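Local coordinates for protein pentalenene synthase (Streptomyces chartreusis NRRL 3882, PDB 6Q4S) that probably converts farnesyl diphosphate into the bicyclic sesquiterpenol 7-epi-alpha-eudesmol, with magnesium ions as cofactor, at residues T13-H18 and A54-P59; L19-A24 and D65-M70; P59-D64 and E191-F196. All coordinates share one frame; numbering follows the deposited sequence. Where two conformers were deposited one is given.

The three contacts are neighbours on one flank of an all-helical terpene synthase, with centres about 10 to 11 Å apart. All are partly buried; only contact 2 has no exposed touching residue. Contact 1 lays the loop before helix 19-32 on the end of helix 50-57, through a backbone hydrogen bond and a bridging water. Contact 2 packs helix 19-32 on helix 63-79 through apolar packing, without a hydrogen bond. Contact 3 sets the loop before helix 63-79 against the end of helix 183-194, with a flat arginine-histidine stack and waters. Contacts 1 and 3 share Pro-59. Contacts 2 and 3 both use helix 63-79 and are tied by the Asp-65 to Arg-192 salt bridge.

Contact 1 (T13-H18 and A54-P59); sequences TPVSEH and AARTYP
Ser-16 N donates a hydrogen bond to Ala-55 O at 2.8 Å, which holds the irregular backbone of 13-18 against the C-terminal end of helix 50-57. The N-terminal segment here lies over a helix end, in the all-alpha fold of a class I terpene synthase. In a continuing helix Ala-55 O would accept from the residue four positions on. That residue is Pro-59, which has no N-H, and the arm supplies the donor instead. The bond is nearly straight (173° at the hydrogen), although the donor sits above the carbonyl plane.

Pro-59, just past the helix, gives the largest contact surface of segment 54-59. Its CB comes 3.1 Å from Pro-14 O, a tight approach, and Pro-14 CB lies 4.1 Å from Pro-59 CB. The CB atoms of Ser-16 and Ala-55 also touch. Val-15 lies alongside Arg-56, both side chains pointing the same way. The branch that touches is Val-15 CG2, 3.8 Å from Arg-56 NH1 and oblique to the guanidinium. Arg-56 also packs on Glu-310 of helix 288-313. Tyr-58 turns from the arm into the protein, where its OH bonds to Ser-186 O and its ring meets Trp-304.

Ser-16 carries the polar detail. Its OG is anti to the backbone N (chi1 173°), beside the carbonyl carbon. There it accepts from His-18 N at 2.9 Å and closes an ST turn just before helix 19-32, with His-18 at the N-cap position. The same OG donates to a water at 2.7 Å, and that water donates to Pro-59 O at 2.6 Å.

Contact 2 (L19-A24 and D65-M70); sequences LEYARA and DMVVLM
Ala-22 is the bump at the middle of this helix pair, and Met-66, Val-67 and Met-70 form the hollow that takes it. The segment axes approach to 8.6 Å and cross at -56°, as is common for helices packed ridges-into-grooves. Ala-22 CB points at the other helix. It meets Met-66 CG at 3.6 Å on one side and Val-67 CG2 at 3.7 Å on another. Met-70 closes a third side. No hydrogen bond crosses the interface.

Met-66 touches Ala-22 with its CB and CG. Its chain then bends at chi2 and chi3, and CE ends against Tyr-58, Ser-16 and Ala-61. Met-70 behaves differently. Its CG is anti to the carbonyl carbon (chi1 -61°) and the chain runs extended from there (chi2 179°). Met-70 SD lies against the backbone of the other helix, 3.5 Å from Arg-23 N. Met-70 CE goes on to Leu-19 CD1 at 4.0 Å, and these two side chains cross at about a right angle. An alanine in place of Met-70 would probably open a gap beside Ala-22 and leave Leu-19 CD1 without its methyl neighbour.

At the border, Tyr-21 CE2 brushes Val-67 CG2 obliquely at 4.3 Å. Arg-23 points away from helix 63-79 and grips Glu-20 side-on, NE to OE1 at 2.9 Å and NH2 to OE2, while NH1 pairs with Asp-49.

Helix 50-57 lies over one border of the pair: Pro-51 touches Leu-19, Arg-23 and Met-70, and Ala-54 also touches Met-70. On the other side of helix 63-79, Val-68 and Leu-69 pack on helix 118-131.

Contact 3 (P59-D64 and E191-F196); sequences PHASAD and ERSRGF
Ala-61 and Ser-193 bring the two backbones together, CA to CA 4.8 Å, where the loop before helix 63-79 passes the C-terminal end of helix 183-194. No direct hydrogen bond joins the segments. Ala-61 CA points its hydrogen at Ser-193 O, 3.4 Å away and nearly straight (163°). A water bridges the segments: it accepts from Ser-62 N at 2.8 Å and donates to Ser-193 O at 2.7 Å. A second water donates to Arg-194 O and, weakly, to His-60 O.

The side-chain contact is a flat stack. Arg-194 extends from CG to NE and lies side by side with His-60. Its guanidinium covers one face of the imidazole, with centres 3.7 Å apart and planes at 18°. His-60 NE2 sits over the middle of the guanidinium, 3.4 Å from Arg-194 CZ. Arg-194 NE lies over the ring nearer its rim, 3.4 Å from His-60 CD2. Glu-299 holds Arg-194 NH1 in a salt bridge, which helps fix the group. The positive charge so close would probably disfavour protonation of His-60, though Glu-299 would partly offset this.

Gly-195 ends helix 183-194 with positive phi. Ser-62 is the N-cap of helix 63-79, its OG bonded to Asp-65 N. The arrangement is a helix C-terminus packed on the loop before a capped helix, within the all-helical terpene synthase fold and away from the likely metal and substrate sites.

Contact 1 (T13-H18 and A54-P59)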
loop_
_atom_site.group_PDB
_atom_site.type_symbol
_atom_site.label_atom_id
_atom_site.label_comp_id
_atom_site.label_asym_id
_atom_site.label_seq_id
_atom_site.Cartn_x
_atom_site.Cartn_y
_atom_site.Cartn_z
ATOM N N THR A 13 17.821 -24.895 -9.191
ATOM C CA THR A 13 17.739 -23.651 -8.429
ATOM C C THR A 13 18.762 -23.681 -7.296
ATOM O O THR A 13 18.806 -24.649 -6.521
ATOM C CB THR A 13 16.197 -23.480 -8.100
ATOM O OG1 THR A 13 15.663 -22.343 -8.760
ATOM C CG2 THR A 13 15.856 -23.595 -6.717
ATOM N N PRO A 14 19.612 -22.615 -7.180
ATOM C CA PRO A 14 20.605 -22.621 -6.093
ATOM C C PRO A 14 20.046 -22.535 -4.668
ATOM O O PRO A 14 18.918 -22.109 -4.442
ATOM C CB PRO A 14 21.520 -21.426 -6.425
ATOM C CG PRO A 14 20.817 -20.614 -7.465
ATOM C CD PRO A 14 19.805 -21.498 -8.138
ATOM N N VAL A 15 20.831 -22.998 -3.726
ATOM C CA VAL A 15 20.523 -22.938 -2.342
ATOM C C VAL A 15 21.568 -22.100 -1.625
ATOM O O VAL A 15 22.751 -22.286 -1.858
ATOM C CB VAL A 15 20.505 -24.341 -1.774
ATOM C CG1 VAL A 15 20.172 -24.303 -0.303
ATOM C CG2 VAL A 15 19.444 -25.165 -2.507
ATOM N N SER A 16 21.165 -21.193 -0.740
ATOM C CA SER A 16 22.163 -20.362 -0.072
ATOM C C SER A 16 23.194 -21.178 0.740
ATOM O O SER A 16 22.855 -22.069 1.569
ATOM C CB SER A 16 21.514 -19.338 0.831
ATOM O OG SER A 16 22.445 -18.615 1.614
ATOM N N GLU A 17 24.455 -20.792 0.571
ATOM C CA GLU A 17 25.551 -21.297 1.450
ATOM C C GLU A 17 25.475 -20.815 2.896
ATOM O O GLU A 17 26.137 -21.377 3.819
ATOM C CB GLU A 17 26.905 -20.931 0.824
ATOM C CG GLU A 17 27.263 -19.454 0.913
ATOM C CD GLU A 17 28.506 -19.093 0.115
ATOM O OE1 GLU A 17 29.464 -19.917 0.091
ATOM O OE2 GLU A 17 28.537 -17.989 -0.474
ATOM N N HIS A 18 24.608 -19.824 3.176
ATOM C CA HIS A 18 24.542 -19.269 4.537
ATOM C C HIS A 18 23.556 -19.879 5.468
ATOM O O HIS A 18 23.302 -19.372 6.587
ATOM C CB HIS A 18 24.271 -17.766 4.407
ATOM C CG HIS A 18 25.209 -17.106 3.476
ATOM N ND1 HIS A 18 26.576 -17.263 3.596
ATOM C CD2 HIS A 18 25.003 -16.286 2.421
ATOM C CE1 HIS A 18 27.166 -16.556 2.647
ATOM N NE2 HIS A 18 26.235 -15.970 1.908
ATOM N N ALA A 54 13.950 -20.355 3.705
ATOM C CA ALA A 54 14.572 -19.063 3.315
ATOM C C ALA A 54 15.826 -19.231 2.438
ATOM O O ALA A 54 16.062 -18.505 1.459
ATOM C CB ALA A 54 14.872 -18.264 4.546
ATOM N N ALA A 55 16.641 -20.216 2.805
ATOM C CA ALA A 55 17.872 -20.523 2.046
ATOM C C ALA A 55 17.598 -20.965 0.613
ATOM O O ALA A 55 18.399 -20.693 -0.298
ATOM C CB ALA A 55 18.680 -21.599 2.805
ATOM N N ARG A 56 16.464 -21.631 0.381
ATOM C CA ARG A 56 16.061 -22.091 -1.015
ATOM C C ARG A 56 15.320 -21.069 -1.820
ATOM O O ARG A 56 15.392 -21.040 -3.038
ATOM C CB ARG A 56 15.193 -23.326 -0.853
ATOM C CG ARG A 56 15.860 -24.533 -0.229
ATOM C CD ARG A 56 14.856 -25.695 -0.192
ATOM N NE ARG A 56 15.451 -26.908 0.352
ATOM C CZ ARG A 56 16.245 -27.702 -0.379
ATOM N NH1 ARG A 56 16.511 -27.429 -1.653
ATOM N NH2 ARG A 56 16.754 -28.782 0.162
ATOM N N THR A 57 14.578 -20.179 -1.132
ATOM C CA THR A 57 13.862 -19.121 -1.833
ATOM C C THR A 57 14.593 -17.788 -2.076
ATOM O O THR A 57 14.254 -17.044 -3.039
ATOM C CB THR A 57 12.496 -18.816 -1.167
ATOM O OG1 THR A 57 12.649 -18.452 0.201
ATOM C CG2 THR A 57 11.654 -20.060 -1.215
ATOM N N TYR A 58 15.585 -17.495 -1.250
ATOM C CA TYR A 58 16.409 -16.284 -1.423
ATOM C C TYR A 58 17.899 -16.703 -1.531
ATOM O O TYR A 58 18.701 -16.372 -0.679
ATOM C CB TYR A 58 16.204 -15.333 -0.239
ATOM C CG TYR A 58 14.754 -14.858 -0.158
ATOM C CD1 TYR A 58 14.200 -14.149 -1.210
ATOM C CD2 TYR A 58 13.964 -15.174 0.918
ATOM C CE1 TYR A 58 12.869 -13.777 -1.199
ATOM C CE2 TYR A 58 12.626 -14.798 0.933
ATOM C CZ TYR A 58 12.090 -14.134 -0.124
ATOM O OH TYR A 58 10.771 -13.694 -0.146
ATOM N N PRO A 59 18.239 -17.487 -2.548
ATOM C CA PRO A 59 19.585 -18.130 -2.484
ATOM C C PRO A 59 20.780 -17.204 -2.679
ATOM O O PRO A 59 21.900 -17.617 -2.351
ATOM C CB PRO A 59 19.521 -19.156 -3.617
ATOM C CG PRO A 59 18.594 -18.509 -4.589
ATOM C CD PRO A 59 17.496 -17.941 -3.722
HETATM O O HOH W 1 23.183 -16.815 -0.197
#

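Contact 2 (L19-A24 and D65-M70)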
loop_
_atom_site.group_PDB
_atom_site.type_symbol
_atom_site.label_atom_id
_atom_site.label_comp_id
_atom_site.label_asym_id
_atom_site.label_seq_id
_atom_site.Cartn_x
_atom_site.Cartn_y
_atom_site.Cartn_z
ATOM N N LEU A 19 23.012 -21.022 5.090
ATOM C CA LEU A 19 21.968 -21.611 5.921
ATOM C C LEU A 19 22.356 -21.777 7.356
ATOM O O LEU A 19 21.634 -21.320 8.272
ATOM C CB LEU A 19 21.514 -22.946 5.293
ATOM C CG LEU A 19 20.590 -23.813 6.117
ATOM C CD1 LEU A 19 19.290 -23.083 6.477
ATOM C CD2 LEU A 19 20.348 -25.099 5.304
ATOM N N GLU A 20 23.482 -22.459 7.634
ATOM C CA GLU A 20 23.828 -22.708 9.056
ATOM C C GLU A 20 24.272 -21.442 9.794
ATOM O O GLU A 20 23.897 -21.234 10.953
ATOM C CB GLU A 20 24.847 -23.893 9.247
ATOM C CG GLU A 20 24.330 -25.269 8.797
ATOM C CD GLU A 20 22.961 -25.703 9.417
ATOM O OE1 GLU A 20 22.626 -25.335 10.572
ATOM O OE2 GLU A 20 22.172 -26.437 8.756
ATOM N N TYR A 21 25.021 -20.581 9.119
ATOM C CA TYR A 21 25.473 -19.308 9.749
ATOM C C TYR A 21 24.218 -18.485 10.228
ATOM O O TYR A 21 24.106 -18.064 11.391
ATOM C CB TYR A 21 26.273 -18.495 8.695
ATOM C CG TYR A 21 26.531 -17.082 9.115
ATOM C CD1 TYR A 21 27.591 -16.771 9.966
ATOM C CD2 TYR A 21 25.665 -16.051 8.725
ATOM C CE1 TYR A 21 27.823 -15.456 10.357
ATOM C CE2 TYR A 21 25.874 -14.742 9.143
ATOM C CZ TYR A 21 26.956 -14.460 9.976
ATOM O OH TYR A 21 27.158 -13.164 10.370
ATOM N N ALA A 22 23.282 -18.320 9.312
ATOM C CA ALA A 22 22.064 -17.485 9.568
ATOM C C ALA A 22 21.038 -18.125 10.449
ATOM O O ALA A 22 20.456 -17.458 11.349
ATOM C CB ALA A 22 21.488 -17.052 8.261
ATOM N N ARG A 23 20.831 -19.437 10.298
ATOM C CA ARG A 23 19.972 -20.205 11.225
ATOM C C ARG A 23 20.349 -19.940 12.655
ATOM O O ARG A 23 19.507 -19.713 13.501
ATOM C CB ARG A 23 20.045 -21.745 10.959
ATOM C CG ARG A 23 19.016 -22.583 11.679
ATOM C CD ARG A 23 19.464 -24.009 11.999
ATOM N NE ARG A 23 19.807 -24.725 10.789
ATOM C CZ ARG A 23 18.904 -25.272 9.977
ATOM N NH1 ARG A 23 17.605 -25.136 10.211
ATOM N NH2 ARG A 23 19.296 -25.916 8.899
ATOM N N ALA A 24 21.636 -20.031 12.957
ATOM C CA ALA A 24 22.077 -19.860 14.320
ATOM C C ALA A 24 21.739 -18.469 14.881
ATOM O O ALA A 24 21.236 -18.359 15.966
ATOM C CB ALA A 24 23.607 -20.129 14.423
ATOM N N ASP A 65 21.913 -10.449 5.351
ATOM C CA ASP A 65 20.560 -10.344 4.776
ATOM C C ASP A 65 19.810 -11.675 4.837
ATOM O O ASP A 65 18.600 -11.692 5.024
ATOM C CB ASP A 65 20.641 -9.876 3.349
ATOM C CG ASP A 65 21.054 -8.413 3.235
ATOM O OD1 ASP A 65 20.946 -7.648 4.224
ATOM O OD2 ASP A 65 21.336 -7.972 2.105
ATOM N N MET A 66 20.526 -12.788 4.809
ATOM C CA MET A 66 19.883 -14.084 5.011
ATOM C C MET A 66 19.307 -14.155 6.403
ATOM O O MET A 66 18.173 -14.648 6.610
ATOM C CB MET A 66 20.840 -15.257 4.745
ATOM C CG MET A 66 20.198 -16.625 4.879
ATOM S SD MET A 66 18.682 -16.940 3.901
ATOM C CE MET A 66 19.374 -16.757 2.328
ATOM N N VAL A 67 20.024 -13.595 7.379
ATOM C CA VAL A 67 19.481 -13.520 8.729
ATOM C C VAL A 67 18.118 -12.697 8.808
ATOM O O VAL A 67 17.184 -13.162 9.401
ATOM C CB VAL A 67 20.464 -12.904 9.756
ATOM C CG1 VAL A 67 19.801 -12.943 11.142
ATOM C CG2 VAL A 67 21.762 -13.740 9.817
ATOM N N VAL A 68 18.104 -11.528 8.193
ATOM C CA VAL A 68 16.935 -10.641 8.151
ATOM C C VAL A 68 15.786 -11.403 7.464
ATOM O O VAL A 68 14.662 -11.399 7.957
ATOM C CB VAL A 68 17.297 -9.371 7.375
ATOM C CG1 VAL A 68 16.050 -8.510 7.047
ATOM C CG2 VAL A 68 18.281 -8.548 8.175
ATOM N N LEU A 69 16.092 -12.101 6.370
ATOM C CA LEU A 69 15.073 -12.898 5.663
ATOM C C LEU A 69 14.474 -14.029 6.488
ATOM O O LEU A 69 13.251 -14.201 6.499
ATOM C CB LEU A 69 15.532 -13.323 4.286
ATOM C CG LEU A 69 15.744 -12.195 3.289
ATOM C CD1 LEU A 69 16.750 -12.620 2.237
ATOM C CD2 LEU A 69 14.468 -11.612 2.639
ATOM N N MET A 70 15.288 -14.770 7.230
ATOM C CA MET A 70 14.787 -15.771 8.115
ATOM C C MET A 70 13.957 -15.151 9.223
ATOM O O MET A 70 12.925 -15.703 9.632
ATOM C CB MET A 70 15.885 -16.599 8.749
ATOM C CG MET A 70 16.730 -17.351 7.701
ATOM S SD MET A 70 18.027 -18.288 8.549
ATOM C CE MET A 70 18.544 -19.235 7.105
#

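Contact 3 (P59-D64 and E191-F196)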
loop_
_atom_site.group_PDB
_atom_site.type_symbol
_atom_site.label_atom_id
_atom_site.label_comp_id
_atom_site.label_asym_id
_atom_site.label_seq_id
_atom_site.Cartn_x
_atom_site.Cartn_y
_atom_site.Cartn_z
ATOM N N PRO A 59 18.239 -17.487 -2.548
ATOM C CA PRO A 59 19.585 -18.130 -2.484
ATOM C C PRO A 59 20.780 -17.204 -2.679
ATOM O O PRO A 59 21.900 -17.617 -2.351
ATOM C CB PRO A 59 19.521 -19.156 -3.617
ATOM C CG PRO A 59 18.594 -18.509 -4.589
ATOM C CD PRO A 59 17.496 -17.941 -3.722
ATOM N N HIS A 60 20.554 -15.992 -3.191
ATOM C CA HIS A 60 21.617 -15.017 -3.453
ATOM C C HIS A 60 21.862 -14.025 -2.336
ATOM O O HIS A 60 22.617 -13.125 -2.551
ATOM C CB HIS A 60 21.366 -14.265 -4.736
ATOM C CG HIS A 60 21.304 -15.136 -5.937
ATOM N ND1 HIS A 60 22.405 -15.795 -6.438
ATOM C CD2 HIS A 60 20.271 -15.434 -6.765
ATOM C CE1 HIS A 60 22.042 -16.487 -7.505
ATOM N NE2 HIS A 60 20.759 -16.260 -7.739
ATOM N N ALA A 61 21.248 -14.201 -1.165
ATOM C CA ALA A 61 21.319 -13.201 -0.136
ATOM C C ALA A 61 22.722 -13.204 0.425
ATOM O O ALA A 61 23.317 -14.292 0.600
ATOM C CB ALA A 61 20.334 -13.517 0.963
ATOM N N SER A 62 23.229 -12.017 0.796
ATOM C CA SER A 62 24.408 -11.989 1.634
ATOM C C SER A 62 24.095 -12.665 2.937
ATOM O O SER A 62 22.897 -12.873 3.265
ATOM C CB SER A 62 24.833 -10.556 1.907
ATOM O OG SER A 62 23.922 -9.973 2.802
ATOM N N ALA A 63 25.125 -12.961 3.725
ATOM C CA ALA A 63 24.928 -13.646 4.941
ATOM C C ALA A 63 24.121 -12.844 5.953
ATOM O O ALA A 63 23.338 -13.440 6.737
ATOM C CB ALA A 63 26.251 -14.082 5.551
ATOM N N ASP A 64 24.326 -11.527 6.039
ATOM C CA ASP A 64 23.615 -10.789 7.065
ATOM C C ASP A 64 22.117 -10.638 6.634
ATOM O O ASP A 64 21.245 -10.552 7.476
ATOM C CB ASP A 64 24.211 -9.409 7.280
ATOM C CG ASP A 64 25.621 -9.447 7.903
ATOM O OD1 ASP A 64 25.927 -10.328 8.755
ATOM O OD2 ASP A 64 26.391 -8.542 7.539
ATOM N N GLU A 191 14.149 -9.027 -4.973
ATOM C CA GLU A 191 14.875 -7.860 -5.453
ATOM C C GLU A 191 15.723 -7.318 -4.257
ATOM O O GLU A 191 16.915 -7.068 -4.405
ATOM C CB GLU A 191 13.879 -6.797 -5.925
ATOM C CG GLU A 191 13.282 -7.067 -7.274
ATOM C CD GLU A 191 11.975 -6.337 -7.511
ATOM O OE1 GLU A 191 11.933 -5.251 -8.153
ATOM O OE2 GLU A 191 10.961 -6.843 -7.014
ATOM N N ARG A 192 15.146 -7.232 -3.061
ATOM C CA ARG A 192 15.936 -6.844 -1.890
ATOM C C ARG A 192 17.091 -7.799 -1.584
ATOM O O ARG A 192 18.173 -7.323 -1.245
ATOM C CB ARG A 192 15.050 -6.655 -0.650
ATOM C CG ARG A 192 15.764 -6.533 0.691
ATOM C CD ARG A 192 16.622 -5.261 0.625
ATOM N NE ARG A 192 17.194 -5.039 1.934
ATOM C CZ ARG A 192 18.363 -5.549 2.313
ATOM N NH1 ARG A 192 19.029 -6.312 1.493
ATOM N NH2 ARG A 192 18.867 -5.324 3.508
ATOM N N SER A 193 16.833 -9.099 -1.678
ATOM C CA SER A 193 17.775 -10.126 -1.310
ATOM C C SER A 193 19.010 -10.175 -2.214
ATOM O O SER A 193 20.109 -10.468 -1.744
ATOM C CB SER A 193 17.088 -11.478 -1.359
ATOM O OG SER A 193 18.035 -12.488 -1.182
ATOM N N ARG A 194 18.812 -9.892 -3.488
ATOM C CA ARG A 194 19.824 -9.992 -4.486
ATOM C C ARG A 194 20.364 -8.654 -4.954
ATOM O O ARG A 194 21.408 -8.616 -5.575
ATOM C CB ARG A 194 19.272 -10.762 -5.639
ATOM C CG ARG A 194 20.350 -11.251 -6.605
ATOM C CD ARG A 194 19.715 -12.069 -7.712
ATOM N NE ARG A 194 20.719 -12.647 -8.583
ATOM C CZ ARG A 194 20.472 -13.446 -9.603
ATOM N NH1 ARG A 194 19.232 -13.816 -9.935
ATOM N NH2 ARG A 194 21.492 -13.879 -10.300
ATOM N N GLY A 195 19.656 -7.564 -4.710
ATOM C CA GLY A 195 20.199 -6.205 -4.904
ATOM C C GLY A 195 19.971 -5.718 -6.295
ATOM O O GLY A 195 20.878 -5.228 -6.924
ATOM N N PHE A 196 18.752 -5.854 -6.805
ATOM C CA PHE A 196 18.395 -5.239 -8.027
ATOM C C PHE A 196 16.926 -4.814 -7.902
ATOM O O PHE A 196 16.283 -5.168 -6.940
ATOM C CB PHE A 196 18.591 -6.231 -9.191
ATOM C CG PHE A 196 17.562 -7.359 -9.218
ATOM C CD1 PHE A 196 17.672 -8.434 -8.362
ATOM C CD2 PHE A 196 16.470 -7.297 -10.049
ATOM C CE1 PHE A 196 16.721 -9.450 -8.350
ATOM C CE2 PHE A 196 15.507 -8.313 -10.037
ATOM C CZ PHE A 196 15.621 -9.367 -9.155
HETATM O O HOH W 2 23.616 -10.379 -4.247
HETATM O O HOH W 3 21.905 -9.705 0.077
#